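Local coordinates for protein sylvaticin (Pythium sylvaticum, PDB 2POS) that is a secreted elicitin-like protein that probably binds sterols and may trigger defence responses in plants, as its elicitin relatives do, at residues T10-L15 against L73-V78; P22-C27 against F57-A62. One frame throughout, in Å; residues are numbered along the deposited sequence.

How the interactions relate
Interaction 1 (10-15 with 73-78) joins a short helix to the first strand of a beta hairpin and is partly buried; interaction 2 (22-27 with 57-62) joins two longer helices and is buried. The two hold different elements and lie on opposite sides of the chain's centre, their own centres about 18 Å apart. Along the sequence, interaction 2 is nested inside the loop that interaction 1 closes. Both contacts are mainly apolar and neither has a hydrogen bond across it. Interaction 1 is organised round one aromatic ring, with a salt bridge inside segment 10-15, whereas interaction 2 relies on aliphatic contacts and a half-cystine whose disulfide partner belongs to the second helix.

Interaction 1 of 2, residues T10-L15 against L73-V78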
loop_
_atom_site.group_PDB
_atom_site.type_symbol
_atom_site.label_atom_id
_atom_site.label_comp_id
_atom_site.label_asym_id
_atom_site.label_seq_id
_atom_site.Cartn_x
_atom_site.Cartn_y
_atom_site.Cartn_z
ATOM N N THR A 10 0.051 3.930 -15.880
ATOM C CA THR A 10 1.034 2.846 -15.952
ATOM C C THR A 10 1.605 2.471 -14.583
ATOM O O THR A 10 2.083 1.356 -14.381
ATOM C CB THR A 10 2.186 3.165 -16.941
ATOM O OG1 THR A 10 2.745 4.450 -16.645
ATOM C CG2 THR A 10 1.684 3.150 -18.383
ATOM N N GLU A 11 1.534 3.401 -13.632
ATOM C CA GLU A 11 1.955 3.119 -12.270
ATOM C C GLU A 11 1.176 1.936 -11.688
ATOM O O GLU A 11 1.744 1.148 -10.940
ATOM C CB GLU A 11 1.802 4.364 -11.394
ATOM C CG GLU A 11 2.380 4.249 -9.987
ATOM C CD GLU A 11 3.900 4.335 -9.923
ATOM O OE1 GLU A 11 4.556 4.669 -10.930
ATOM O OE2 GLU A 11 4.442 4.073 -8.834
ATOM N N PHE A 12 -0.110 1.805 -12.028
ATOM C CA PHE A 12 -0.908 0.667 -11.554
ATOM C C PHE A 12 -0.265 -0.647 -11.969
ATOM O O PHE A 12 -0.239 -1.605 -11.194
ATOM C CB PHE A 12 -2.343 0.687 -12.106
ATOM C CG PHE A 12 -3.267 1.636 -11.402
ATOM C CD1 PHE A 12 -3.606 2.852 -11.988
ATOM C CD2 PHE A 12 -3.816 1.312 -10.163
ATOM C CE1 PHE A 12 -4.476 3.736 -11.353
ATOM C CE2 PHE A 12 -4.681 2.202 -9.510
ATOM C CZ PHE A 12 -5.011 3.407 -10.107
ATOM N N PHE A 13 0.265 -0.692 -13.190
ATOM C CA PHE A 13 0.803 -1.947 -13.717
ATOM C C PHE A 13 2.001 -2.449 -12.924
ATOM O O PHE A 13 2.273 -3.652 -12.891
ATOM C CB PHE A 13 1.142 -1.839 -15.207
ATOM C CG PHE A 13 -0.040 -1.473 -16.085
ATOM C CD1 PHE A 13 0.131 -0.601 -17.157
ATOM C CD2 PHE A 13 -1.305 -2.014 -15.857
ATOM C CE1 PHE A 13 -0.941 -0.258 -17.974
ATOM C CE2 PHE A 13 -2.383 -1.678 -16.681
ATOM C CZ PHE A 13 -2.189 -0.798 -17.743
ATOM N N LYS A 14 2.711 -1.529 -12.262
ATOM C CA LYS A 14 3.826 -1.908 -11.392
ATOM C C LYS A 14 3.399 -2.829 -10.254
ATOM O O LYS A 14 4.219 -3.588 -9.738
ATOM C CB LYS A 14 4.464 -0.675 -10.752
ATOM C CG LYS A 14 5.314 0.178 -11.650
ATOM C CD LYS A 14 5.922 1.263 -10.769
ATOM C CE LYS A 14 6.669 2.282 -11.573
ATOM N NZ LYS A 14 7.169 3.340 -10.648
ATOM N N LEU A 15 2.137 -2.729 -9.850
ATOM C CA LEU A 15 1.621 -3.493 -8.717
ATOM C C LEU A 15 1.327 -4.961 -9.039
ATOM O O LEU A 15 1.016 -5.733 -8.136
ATOM C CB LEU A 15 0.357 -2.826 -8.166
ATOM C CG LEU A 15 0.460 -1.352 -7.764
ATOM C CD1 LEU A 15 -0.924 -0.848 -7.372
ATOM C CD2 LEU A 15 1.452 -1.156 -6.637
ATOM N N LEU A 73 -1.578 8.320 -6.817
ATOM C CA LEU A 73 -2.327 7.317 -7.562
ATOM C C LEU A 73 -3.819 7.551 -7.353
ATOM O O LEU A 73 -4.298 7.571 -6.216
ATOM C CB LEU A 73 -1.929 5.922 -7.076
ATOM C CG LEU A 73 -2.385 4.693 -7.865
ATOM C CD1 LEU A 73 -1.730 4.672 -9.243
ATOM C CD2 LEU A 73 -2.035 3.438 -7.093
ATOM N N VAL A 74 -4.532 7.741 -8.463
ATOM C CA VAL A 74 -5.957 8.058 -8.454
ATOM C C VAL A 74 -6.749 6.842 -8.921
ATOM O O VAL A 74 -6.595 6.405 -10.060
ATOM C CB VAL A 74 -6.257 9.263 -9.382
ATOM C CG1 VAL A 74 -7.760 9.550 -9.446
ATOM C CG2 VAL A 74 -5.506 10.488 -8.910
ATOM N N PHE A 75 -7.598 6.321 -8.038
ATOM C CA PHE A 75 -8.452 5.173 -8.342
ATOM C C PHE A 75 -9.885 5.524 -7.954
ATOM O O PHE A 75 -10.303 5.313 -6.812
ATOM C CB PHE A 75 -7.953 3.917 -7.605
ATOM C CG PHE A 75 -8.710 2.667 -7.957
ATOM C CD1 PHE A 75 -8.455 1.998 -9.142
ATOM C CD2 PHE A 75 -9.681 2.165 -7.102
ATOM C CE1 PHE A 75 -9.159 0.847 -9.476
ATOM C CE2 PHE A 75 -10.392 1.017 -7.424
ATOM C CZ PHE A 75 -10.132 0.358 -8.614
ATOM N N GLY A 76 -10.636 6.079 -8.905
ATOM C CA GLY A 76 -11.929 6.691 -8.583
ATOM C C GLY A 76 -11.728 7.862 -7.637
ATOM O O GLY A 76 -10.933 8.760 -7.916
ATOM N N ASP A 77 -12.426 7.841 -6.505
ATOM C CA ASP A 77 -12.280 8.866 -5.474
ATOM C C ASP A 77 -11.130 8.592 -4.511
ATOM O O ASP A 77 -10.808 9.430 -3.661
ATOM C CB ASP A 77 -13.592 9.028 -4.706
ATOM C CG ASP A 77 -14.630 9.765 -5.505
ATOM O OD1 ASP A 77 -14.267 10.280 -6.586
ATOM O OD2 ASP A 77 -15.799 9.838 -5.065
ATOM N N VAL A 78 -10.517 7.418 -4.651
ATOM C CA VAL A 78 -9.381 7.033 -3.820
ATOM C C VAL A 78 -8.117 7.686 -4.362
ATOM O O VAL A 78 -7.821 7.599 -5.559
ATOM C CB VAL A 78 -9.211 5.498 -3.751
ATOM C CG1 VAL A 78 -7.924 5.122 -2.997
ATOM C CG2 VAL A 78 -10.430 4.864 -3.095
#
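The two-stranded beta hairpin of the elicitin fold, strands 73-75 and 78-80 joined by a type II' turn from Phe-75 to Val-78, meets the short helix 10-13 along the first of its strands. The turn is closed by reciprocal backbone hydrogen bonds between Phe-75 and Val-78, and its Gly-76 has positive phi.

The main interaction is a CH-pi contact. Leu-73, its CG anti to the backbone N, sets methyl CD1 over the centre of one face of the Phe-12 ring, 3.6 Å from the centroid. The approach is nearly perpendicular, the methyl lying 11° off the ring normal. At the ring's edge and in its plane lies the carbonyl oxygen of Val-74, with Phe-12 CZ 3.4 Å from Val-74 O. Face and edge of one ring thus meet consecutive residues of the strand.

Aromatic and aliphatic contacts widen this patch. The rings of Phe-12 and Phe-75 are inclined at 60° and fit neither a stack nor an edge-to-face pair; Phe-12 CE2 comes 3.8 Å from Phe-75 CD1. Phe-75 also touches Pro-37 and Pro-38, linking the hairpin to that loop, while Phe-12 has a second aromatic neighbour in Phe-9. Leu-73 CD1 also meets the bent chain of Glu-11, at 4.1 Å from Glu-11 CB. Leu-15 makes a looser contact, its CD1 being 4.4 Å from Leu-73 CD2.

No hydrogen bond crosses between the segments; the charged ends of Glu-11 and Lys-14 are bonded to each other and to the 67-69 loop, where Asn-69 N binds Glu-11 OE2 and Asn-67 O accepts from Lys-14 NZ. Their salt bridge measures 2.9 Å from Lys-14 NZ to Glu-11 OE1, with the ammonium nitrogen above the carboxylate plane, 28° out of it.

Interaction 2 of 2, residues P22-C27 against F57-A62; sequences PALSVC and FTLIDA
Leu-59 overlaps three residues of the facing helix, Ala-23, Leu-24 and Cys-27, and has the greatest buried area of any residue in this contact. Its CG lies anti to the backbone N (chi1 174°), which directs the forked end at segment 22-27, where both methyls touch Leu-24 CD1 and CD2 alone goes on to Cys-27. Methyl CD1 of Leu-59 meets CD1 of Leu-24 at 3.9 Å, the two leucine side chains crossing obliquely. Its other methyl, CD2, lies against Cys-27 as well, 3.9 Å from Cys-27 CB and 4.0 Å from Cys-27 SG.

Nearer the backbone, the contact is made by the smallest side chain of the group. The Ala-23 methyl points at the other helix and reaches Leu-59 N at 4.0 Å, so it sits directly on the backbone. The CA atoms of Ala-23 and Leu-59 are correspondingly only 5.4 Å apart, the closest such pair between the segments. At the more exposed border, Thr-58 CG2, which lies anti to its own backbone N, packs on Ala-23 CB at 3.9 Å.

The short helical segments run at 132° between their N-to-C directions, obliquely antiparallel, with 8.5 Å between their axes at closest approach. A covalent tie reinforces the dispersion contacts: Cys-27 SG forms a disulfide with Cys-56, one of the cross-links of this disulfide-rich elicitin fold.

Helix 22-31 is further packed through Leu-24 on Met-35 and Leu-36 of the following loop. Helix 54-64 also packs on helix 82-92, through Ile-60 on Val-86 and Phe-89 and the edge-to-face pair of Phe-57 with Phe-89.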
loop_
_atom_site.group_PDB
_atom_site.type_symbol
_atom_site.label_atom_id
_atom_site.label_comp_id
_atom_site.label_asym_id
_atom_site.label_seq_id
_atom_site.Cartn_x
_atom_site.Cartn_y
_atom_site.Cartn_z
ATOM N N PRO A 22 1.506 -14.258 -1.740
ATOM C CA PRO A 22 0.551 -14.665 -0.701
ATOM C C PRO A 22 0.380 -13.646 0.430
ATOM O O PRO A 22 -0.677 -13.616 1.062
ATOM C CB PRO A 22 1.153 -15.975 -0.160
ATOM C CG PRO A 22 1.983 -16.493 -1.280
ATOM C CD PRO A 22 2.573 -15.260 -1.921
ATOM N N ALA A 23 1.398 -12.816 0.666
ATOM C CA ALA A 23 1.358 -11.835 1.756
ATOM C C ALA A 23 0.247 -10.812 1.538
ATOM O O ALA A 23 -0.286 -10.260 2.507
ATOM C CB ALA A 23 2.705 -11.143 1.912
ATOM N N LEU A 24 -0.104 -10.563 0.274
ATOM C CA LEU A 24 -1.177 -9.610 -0.044
ATOM C C LEU A 24 -2.495 -10.044 0.593
ATOM O O LEU A 24 -3.098 -9.289 1.352
ATOM C CB LEU A 24 -1.351 -9.414 -1.560
ATOM C CG LEU A 24 -2.488 -8.469 -1.986
ATOM C CD1 LEU A 24 -2.165 -7.012 -1.653
ATOM C CD2 LEU A 24 -2.812 -8.623 -3.472
ATOM N N SER A 25 -2.930 -11.265 0.284
ATOM C CA SER A 25 -4.180 -11.799 0.801
ATOM C C SER A 25 -4.184 -11.880 2.329
ATOM O O SER A 25 -5.168 -11.508 2.971
ATOM C CB SER A 25 -4.462 -13.172 0.182
ATOM O OG SER A 25 -5.583 -13.789 0.790
ATOM N N VAL A 26 -3.088 -12.362 2.914
ATOM C CA VAL A 26 -3.014 -12.507 4.373
ATOM C C VAL A 26 -3.130 -11.157 5.074
ATOM O O VAL A 26 -3.871 -11.019 6.046
ATOM C CB VAL A 26 -1.733 -13.238 4.839
ATOM C CG1 VAL A 26 -1.683 -13.312 6.374
ATOM C CG2 VAL A 26 -1.666 -14.625 4.237
ATOM N N CYS A 27 -2.411 -10.159 4.563
ATOM C CA CYS A 27 -2.430 -8.827 5.158
ATOM C C CYS A 27 -3.805 -8.176 5.031
ATOM O O CYS A 27 -4.325 -7.634 6.010
ATOM C CB CYS A 27 -1.355 -7.942 4.524
ATOM S SG CYS A 27 -1.271 -6.273 5.220
ATOM N N PHE A 57 4.152 -6.594 6.967
ATOM C CA PHE A 57 5.531 -6.126 6.781
ATOM C C PHE A 57 6.141 -6.716 5.512
ATOM O O PHE A 57 6.823 -6.021 4.762
ATOM C CB PHE A 57 6.388 -6.457 8.003
ATOM C CG PHE A 57 6.000 -5.684 9.230
ATOM C CD1 PHE A 57 4.947 -6.113 10.034
ATOM C CD2 PHE A 57 6.677 -4.516 9.574
ATOM C CE1 PHE A 57 4.572 -5.394 11.167
ATOM C CE2 PHE A 57 6.311 -3.794 10.716
ATOM C CZ PHE A 57 5.261 -4.234 11.507
ATOM N N THR A 58 5.885 -8.003 5.279
ATOM C CA THR A 58 6.320 -8.666 4.053
ATOM C C THR A 58 5.714 -7.984 2.829
ATOM O O THR A 58 6.417 -7.711 1.846
ATOM C CB THR A 58 5.951 -10.167 4.071
ATOM O OG1 THR A 58 6.519 -10.764 5.246
ATOM C CG2 THR A 58 6.483 -10.889 2.825
ATOM N N LEU A 59 4.417 -7.703 2.896
ATOM C CA LEU A 59 3.732 -7.038 1.802
ATOM C C LEU A 59 4.329 -5.661 1.534
ATOM O O LEU A 59 4.619 -5.317 0.387
ATOM C CB LEU A 59 2.231 -6.909 2.089
ATOM C CG LEU A 59 1.447 -6.098 1.054
ATOM C CD1 LEU A 59 1.534 -6.720 -0.335
ATOM C CD2 LEU A 59 -0.009 -5.951 1.487
ATOM N N ILE A 60 4.504 -4.871 2.591
ATOM C CA ILE A 60 5.056 -3.527 2.445
ATOM C C ILE A 60 6.452 -3.547 1.818
ATOM O O ILE A 60 6.751 -2.743 0.931
ATOM C CB ILE A 60 5.004 -2.745 3.797
ATOM C CG1 ILE A 60 3.543 -2.402 4.150
ATOM C CG2 ILE A 60 5.942 -1.521 3.783
ATOM C CD1 ILE A 60 2.839 -1.372 3.267
ATOM N N ASP A 61 7.286 -4.499 2.236
ATOM C CA ASP A 61 8.605 -4.657 1.628
ATOM C C ASP A 61 8.502 -5.063 0.153
ATOM O O ASP A 61 9.298 -4.610 -0.677
ATOM C CB ASP A 61 9.462 -5.654 2.420
ATOM C CG ASP A 61 9.895 -5.110 3.774
ATOM O OD1 ASP A 61 9.695 -3.907 4.038
ATOM O OD2 ASP A 61 10.437 -5.891 4.583
ATOM N N ALA A 62 7.519 -5.905 -0.173
ATOM C CA ALA A 62 7.286 -6.316 -1.563
ATOM C C ALA A 62 6.844 -5.136 -2.442
ATOM O O ALA A 62 7.210 -5.062 -3.620
ATOM C CB ALA A 62 6.272 -7.447 -1.626
#